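Local coordinates for transcriptional regulator Tm0710 (Thermotoga maritima, PDB 2A61), which probably binds DNA as a dimeric transcriptional regulator of the MarR family, through winged helix-turn-helix domains, at the interface of chains A and B. Residues are numbered along the deposited sequence; one frame, centred on the assembly and turned at random. Chains: chain A/B, transcriptional regulator Tm0710.

Contact 1 and contact 2 lie about 21 Å apart, measured between the centres of their C-alpha atoms, and both belong to the helical interface that joins the two chains. Helix 95-119 takes part in each: chain B supplies its middle to contact 1, and chain A supplies its C-terminal end to contact 2. Contact 1 sets it against helix 5-23 of the other subunit, contact 2 against helix 121-141. Since the dimer is two-fold symmetric, each patch has a twin with the chains exchanged. The N-terminal helix and the last two helices are thus interlocked, which probably fixes how the two DNA-binding domains are spaced.

Contact 1: the interface of chains A and B. Residues chain A 4, 7-8, 11; chain B 105, 108-109, 112.
Helix packs against helix here, A:Glu8 on helix 5-23 meeting B:Arg108 and B:Ile112 on helix 95-119, in a part of the MarR-family dimerisation region that ties the N-terminal helix of one subunit to its partner. A:Glu8 buries 75 Å² and works along its whole length. Its CG stands anti to the backbone N (chi1 -164°) and the chain then bends at chi2, which carries the carboxylate across B:Arg108 at about a right angle. B:Arg108 NE donates to A:Glu8 OE2 at 2.6 Å, a fairly straight salt-bridged hydrogen bond. The oxygen lies in the guanidinium plane but is approached on its anti side, with the two flat groups turned 82° apart; NH2 of the same arginine adds a weak second bond. The other carboxylate oxygen, A:Glu8 OE1, holds a water at 2.7 Å, and that water reaches B:Glu109 OE2 at 2.6 Å, so it probably eases the meeting of two acidic groups. Nearer the backbone of A:Glu8, B:Ile112 CD1 packs on its CA at 3.6 Å, while the CG2 branch of B:Ile112 touches A:Phe7 CB at 3.6 Å. With an alanine here instead of A:Glu8, the B:Arg108 guanidinium is likely to lose its acidic mate and the bridging water one anchor. The extended chain of A:Lys4 lies over the backbone of the neighbouring glutamate, with A:Lys4 CG 3.4 Å from the carbonyl B:Glu109 O.

Contact 2: the interface of chains A and B. Residues chain A 115, 118-119, 123; chain B 133-134, 137, 140.
A:Leu119, B:Glu133 and B:Val137 bury the most surface in this patch, where the end of helix 95-119 and the start of helix 121-141 in chain A pack on helix 121-141 of chain B. It is a helical dimer contact with an apolar middle and a salt bridge on either side, which helps hold the MarR-family dimer together through its C-terminal helices. A:Leu119 hides 43 Å² by spreading its two methyls over different partners. Its CD2 rests 3.9 Å from B:Val137 CG2, and CD1 turns to B:Leu134 CD1. B:Val137 in turn sends its branches two ways: CG2 goes to the leucine, while CG1, standing anti to the backbone N (chi1 166°), points at A:Ile115. There CG1 meets A:Ile115 CG2 at 3.4 Å, tighter than usual for two methyl groups, the two side chains running antiparallel past one another. The same isoleucine methyl also touches B:Leu134 CD1 at 3.7 Å, and B:Val137 CG1 packs on A:Asp118 CB at 3.6 Å, so the valine continues the apolar strip up to the base of the aspartate. Beyond it, A:Asp118 and B:Arg140 reach towards each other from their own helices with their planes 39° apart; their salt bridge, between OD2 and NH1, includes a weak hydrogen bond. On the other flank, B:Glu133 reaches out with a straight chain and faces A:Lys123, whose CD lies against the carboxylate and whose bend at chi3 (-74°) folds CE and the ammonium group over towards it. A:Lys123 NZ donates to B:Glu133 OE1 at 2.8 Å, using that oxygen's syn lone pair, on the side of OE2.

Contact 1: the interface of chains A and B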
ATOM      1  N   LYS A   4      -0.236 -11.598 -17.937  1.00 38.19           N
ATOM      2  CA  LYS A   4       0.784 -11.526 -16.822  1.00 37.81           C
ATOM      3  C   LYS A   4       1.291 -10.089 -16.630  1.00 36.50           C
ATOM      4  O   LYS A   4       1.233  -9.533 -15.534  1.00 36.10           O
ATOM      5  CB  LYS A   4       1.937 -12.502 -17.096  1.00 38.10           C
ATOM      6  CG  LYS A   4       3.213 -12.298 -16.274  1.00 39.34           C
ATOM      7  CD  LYS A   4       4.317 -13.241 -16.764  1.00 39.11           C
ATOM      8  CE  LYS A   4       5.565 -13.173 -15.878  1.00 43.22           C
ATOM      9  NZ  LYS A   4       6.758 -13.985 -16.358  1.00 41.30           N
ATOM     10  N   PHE A   7      -2.122  -8.388 -16.799  1.00 29.79           N
ATOM     11  CA  PHE A   7      -2.700  -8.835 -15.519  1.00 29.66           C
ATOM     12  C   PHE A   7      -2.153  -8.042 -14.307  1.00 27.97           C
ATOM     13  O   PHE A   7      -2.931  -7.524 -13.529  1.00 27.53           O
ATOM     14  CB  PHE A   7      -2.478 -10.346 -15.338  1.00 30.69           C
ATOM     15  CG  PHE A   7      -3.607 -11.074 -14.647  1.00 31.98           C
ATOM     16  CD1 PHE A   7      -4.278 -12.107 -15.306  1.00 35.07           C
ATOM     17  CD2 PHE A   7      -3.959 -10.774 -13.317  1.00 35.01           C
ATOM     18  CE1 PHE A   7      -5.304 -12.829 -14.673  1.00 34.74           C
ATOM     19  CE2 PHE A   7      -4.986 -11.489 -12.656  1.00 35.23           C
ATOM     20  CZ  PHE A   7      -5.662 -12.519 -13.353  1.00 36.09           C
ATOM     21  N   GLU A   8      -0.830  -7.934 -14.183  1.00 26.97           N
ATOM     22  CA  GLU A   8      -0.180  -7.150 -13.128  1.00 27.35           C
ATOM     23  C   GLU A   8      -0.540  -5.664 -13.149  1.00 26.70           C
ATOM     24  O   GLU A   8      -0.768  -5.052 -12.085  1.00 25.32           O
ATOM     25  CB  GLU A   8       1.342  -7.302 -13.198  1.00 28.04           C
ATOM     26  CG  GLU A   8       2.082  -6.841 -11.937  1.00 29.76           C
ATOM     27  CD  GLU A   8       2.401  -5.354 -11.932  1.00 31.55           C
ATOM     28  OE1 GLU A   8       2.571  -4.754 -13.015  1.00 28.83           O
ATOM     29  OE2 GLU A   8       2.456  -4.775 -10.825  1.00 31.91           O
ATOM     30  N   LEU A  11      -4.351  -5.226 -12.091  1.00 23.46           N
ATOM     31  CA  LEU A  11      -4.485  -5.314 -10.625  1.00 24.56           C
ATOM     32  C   LEU A  11      -3.875  -4.121  -9.918  1.00 24.05           C
ATOM     33  O   LEU A  11      -4.427  -3.662  -8.920  1.00 22.72           O
ATOM     34  CB  LEU A  11      -3.906  -6.592 -10.021  1.00 24.43           C
ATOM     35  CG  LEU A  11      -4.677  -7.888 -10.172  1.00 29.01           C
ATOM     36  CD1 LEU A  11      -3.763  -9.055  -9.708  1.00 29.20           C
ATOM     37  CD2 LEU A  11      -6.017  -7.846  -9.401  1.00 28.40           C
TER
ATOM     38  N   ILE B 105       8.067  -5.047  -9.937  1.00 17.40           N
ATOM     39  CA  ILE B 105       7.084  -5.417 -10.963  1.00 18.69           C
ATOM     40  C   ILE B 105       7.306  -6.850 -11.506  1.00 20.23           C
ATOM     41  O   ILE B 105       6.353  -7.578 -11.705  1.00 20.69           O
ATOM     42  CB  ILE B 105       7.060  -4.429 -12.114  1.00 18.32           C
ATOM     43  CG1 ILE B 105       6.488  -3.085 -11.621  1.00 18.56           C
ATOM     44  CG2 ILE B 105       6.185  -4.983 -13.259  1.00 15.99           C
ATOM     45  CD1 ILE B 105       7.104  -1.859 -12.312  1.00 20.11           C
ATOM     46  N   ARG B 108       6.074  -9.358  -9.026  1.00 21.20           N
ATOM     47  CA  ARG B 108       4.613  -9.372  -9.057  1.00 21.27           C
ATOM     48  C   ARG B 108       4.071 -10.104 -10.295  1.00 21.84           C
ATOM     49  O   ARG B 108       3.168 -10.944 -10.168  1.00 20.98           O
ATOM     50  CB  ARG B 108       4.046  -7.945  -8.966  1.00 20.69           C
ATOM     51  CG  ARG B 108       4.308  -7.231  -7.601  1.00 20.55           C
ATOM     52  CD  ARG B 108       4.271  -5.671  -7.742  1.00 21.90           C
ATOM     53  NE  ARG B 108       3.038  -5.185  -8.340  1.00 21.10           N
ATOM     54  CZ  ARG B 108       1.940  -4.862  -7.654  1.00 22.05           C
ATOM     55  NH1 ARG B 108       1.952  -4.913  -6.343  1.00 23.97           N
ATOM     56  NH2 ARG B 108       0.850  -4.410  -8.286  1.00 23.86           N
ATOM     57  N   GLU B 109       4.611  -9.760 -11.474  1.00 21.93           N
ATOM     58  CA  GLU B 109       4.315 -10.462 -12.721  1.00 24.12           C
ATOM     59  C   GLU B 109       4.466 -11.998 -12.564  1.00 25.19           C
ATOM     60  O   GLU B 109       3.574 -12.764 -12.958  1.00 25.55           O
ATOM     61  CB  GLU B 109       5.235  -9.941 -13.835  1.00 23.73           C
ATOM     62  CG  GLU B 109       4.795  -8.618 -14.392  1.00 24.32           C
ATOM     63  CD  GLU B 109       5.722  -8.036 -15.492  1.00 25.08           C
ATOM     64  OE1 GLU B 109       6.795  -8.595 -15.736  1.00 26.93           O
ATOM     65  OE2 GLU B 109       5.371  -6.994 -16.096  1.00 28.72           O
ATOM     66  N   ILE B 112       1.841 -13.561 -10.509  1.00 28.46           N
ATOM     67  CA  ILE B 112       0.672 -13.711 -11.335  1.00 28.90           C
ATOM     68  C   ILE B 112       0.840 -14.831 -12.378  1.00 29.54           C
ATOM     69  O   ILE B 112      -0.110 -15.500 -12.691  1.00 29.58           O
ATOM     70  CB  ILE B 112       0.268 -12.346 -11.974  1.00 28.93           C
ATOM     71  CG1 ILE B 112      -0.393 -11.455 -10.919  1.00 28.26           C
ATOM     72  CG2 ILE B 112      -0.664 -12.571 -13.186  1.00 27.24           C
ATOM     73  CD1 ILE B 112       0.116  -9.975 -10.939  1.00 32.80           C
TER
HETATM   74  O   HOH W   1       3.570  -5.228 -15.521  1.00 26.36           O

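Contact 2: the interface of chains A and B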
ATOM      1  N   ILE A 115     -19.671  -0.064  -7.825  0.50 21.82           N
ATOM      2  CA  ILE A 115     -19.062  -0.821  -8.922  0.50 22.62           C
ATOM      3  C   ILE A 115     -19.901  -2.057  -9.236  0.50 22.78           C
ATOM      4  O   ILE A 115     -20.297  -2.288 -10.391  0.50 22.96           O
ATOM      5  CB  ILE A 115     -17.593  -1.269  -8.585  0.50 22.06           C
ATOM      6  CG1 ILE A 115     -16.741  -0.102  -8.071  0.50 23.13           C
ATOM      7  CG2 ILE A 115     -16.932  -1.962  -9.783  0.50 22.53           C
ATOM      8  CD1 ILE A 115     -17.098   1.253  -8.609  0.50 16.61           C
ATOM      9  N   ASP A 118     -23.164  -1.165 -10.904  1.00 24.28           N
ATOM     10  CA  ASP A 118     -22.980  -0.887 -12.344  1.00 24.52           C
ATOM     11  C   ASP A 118     -22.807  -2.152 -13.188  1.00 25.48           C
ATOM     12  O   ASP A 118     -23.369  -2.268 -14.294  1.00 25.40           O
ATOM     13  CB  ASP A 118     -21.790   0.047 -12.536  1.00 24.60           C
ATOM     14  CG  ASP A 118     -22.134   1.491 -12.220  1.00 27.50           C
ATOM     15  OD1 ASP A 118     -23.328   1.809 -12.079  1.00 26.05           O
ATOM     16  OD2 ASP A 118     -21.207   2.296 -12.120  1.00 25.13           O
ATOM     17  N   LEU A 119     -22.033  -3.096 -12.653  1.00 24.55           N
ATOM     18  CA  LEU A 119     -21.771  -4.366 -13.322  1.00 25.62           C
ATOM     19  C   LEU A 119     -23.014  -5.242 -13.423  1.00 25.80           C
ATOM     20  O   LEU A 119     -23.173  -5.994 -14.391  1.00 26.07           O
ATOM     21  CB  LEU A 119     -20.670  -5.127 -12.594  1.00 23.95           C
ATOM     22  CG  LEU A 119     -19.265  -4.550 -12.734  1.00 26.52           C
ATOM     23  CD1 LEU A 119     -18.366  -5.040 -11.601  1.00 26.75           C
ATOM     24  CD2 LEU A 119     -18.694  -4.951 -14.092  1.00 28.54           C
ATOM     25  N   LYS A 123     -22.999 -10.470 -13.485  1.00 30.63           N
ATOM     26  CA  LYS A 123     -21.587 -10.238 -13.768  1.00 29.33           C
ATOM     27  C   LYS A 123     -20.740 -10.097 -12.478  1.00 27.89           C
ATOM     28  O   LYS A 123     -19.639 -10.631 -12.405  1.00 27.59           O
ATOM     29  CB  LYS A 123     -21.435  -9.019 -14.661  1.00 29.76           C
ATOM     30  CG  LYS A 123     -20.037  -8.750 -15.102  1.00 32.24           C
ATOM     31  CD  LYS A 123     -20.047  -7.751 -16.230  1.00 37.30           C
ATOM     32  CE  LYS A 123     -20.529  -8.376 -17.503  1.00 38.61           C
ATOM     33  NZ  LYS A 123     -20.841  -7.265 -18.417  1.00 41.63           N
TER
ATOM     34  N   GLU B 133     -12.791  -5.260 -17.297  1.00 20.81           N
ATOM     35  CA  GLU B 133     -14.128  -4.695 -17.126  1.00 21.71           C
ATOM     36  C   GLU B 133     -14.352  -4.059 -15.756  1.00 20.83           C
ATOM     37  O   GLU B 133     -14.933  -3.005 -15.653  1.00 19.82           O
ATOM     38  CB  GLU B 133     -15.209  -5.726 -17.415  1.00 22.29           C
ATOM     39  CG  GLU B 133     -16.545  -5.019 -17.678  1.00 27.61           C
ATOM     40  CD  GLU B 133     -17.650  -5.953 -18.060  1.00 33.08           C
ATOM     41  OE1 GLU B 133     -18.745  -5.439 -18.353  1.00 34.39           O
ATOM     42  OE2 GLU B 133     -17.427  -7.194 -18.052  1.00 38.11           O
ATOM     43  N   LEU B 134     -13.914  -4.744 -14.704  1.00 21.36           N
ATOM     44  CA  LEU B 134     -13.981  -4.236 -13.329  1.00 19.98           C
ATOM     45  C   LEU B 134     -13.223  -2.928 -13.193  1.00 19.74           C
ATOM     46  O   LEU B 134     -13.703  -1.979 -12.536  1.00 17.31           O
ATOM     47  CB  LEU B 134     -13.363  -5.274 -12.373  1.00 20.20           C
ATOM     48  CG  LEU B 134     -13.190  -4.911 -10.887  1.00 22.21           C
ATOM     49  CD1 LEU B 134     -14.556  -4.699 -10.251  1.00 21.92           C
ATOM     50  CD2 LEU B 134     -12.336  -5.973 -10.122  1.00 21.87           C
ATOM     51  N   VAL B 137     -15.105  -0.039 -14.956  1.00 19.18           N
ATOM     52  CA  VAL B 137     -16.256   0.395 -14.111  1.00 19.32           C
ATOM     53  C   VAL B 137     -15.747   1.136 -12.858  1.00 19.09           C
ATOM     54  O   VAL B 137     -16.272   2.167 -12.478  1.00 18.00           O
ATOM     55  CB  VAL B 137     -17.190  -0.822 -13.778  1.00 19.69           C
ATOM     56  CG1 VAL B 137     -18.193  -0.518 -12.624  1.00 18.60           C
ATOM     57  CG2 VAL B 137     -17.972  -1.277 -15.087  1.00 18.05           C
ATOM     58  N   ARG B 140     -14.531   4.704 -13.754  1.00 26.57           N
ATOM     59  CA  ARG B 140     -15.686   5.574 -14.000  1.00 28.92           C
ATOM     60  C   ARG B 140     -16.327   6.100 -12.706  1.00 29.32           C
ATOM     61  O   ARG B 140     -16.811   7.246 -12.660  1.00 29.39           O
ATOM     62  CB  ARG B 140     -16.732   4.861 -14.861  1.00 29.35           C
ATOM     63  CG  ARG B 140     -17.799   5.798 -15.381  1.00 33.19           C
ATOM     64  CD  ARG B 140     -18.747   5.153 -16.361  1.00 37.74           C
ATOM     65  NE  ARG B 140     -19.628   4.227 -15.669  1.00 40.34           N
ATOM     66  CZ  ARG B 140     -19.557   2.907 -15.804  1.00 41.99           C
ATOM     67  NH1 ARG B 140     -20.376   2.126 -15.119  1.00 40.41           N
ATOM     68  NH2 ARG B 140     -18.673   2.378 -16.638  1.00 41.67           N
TER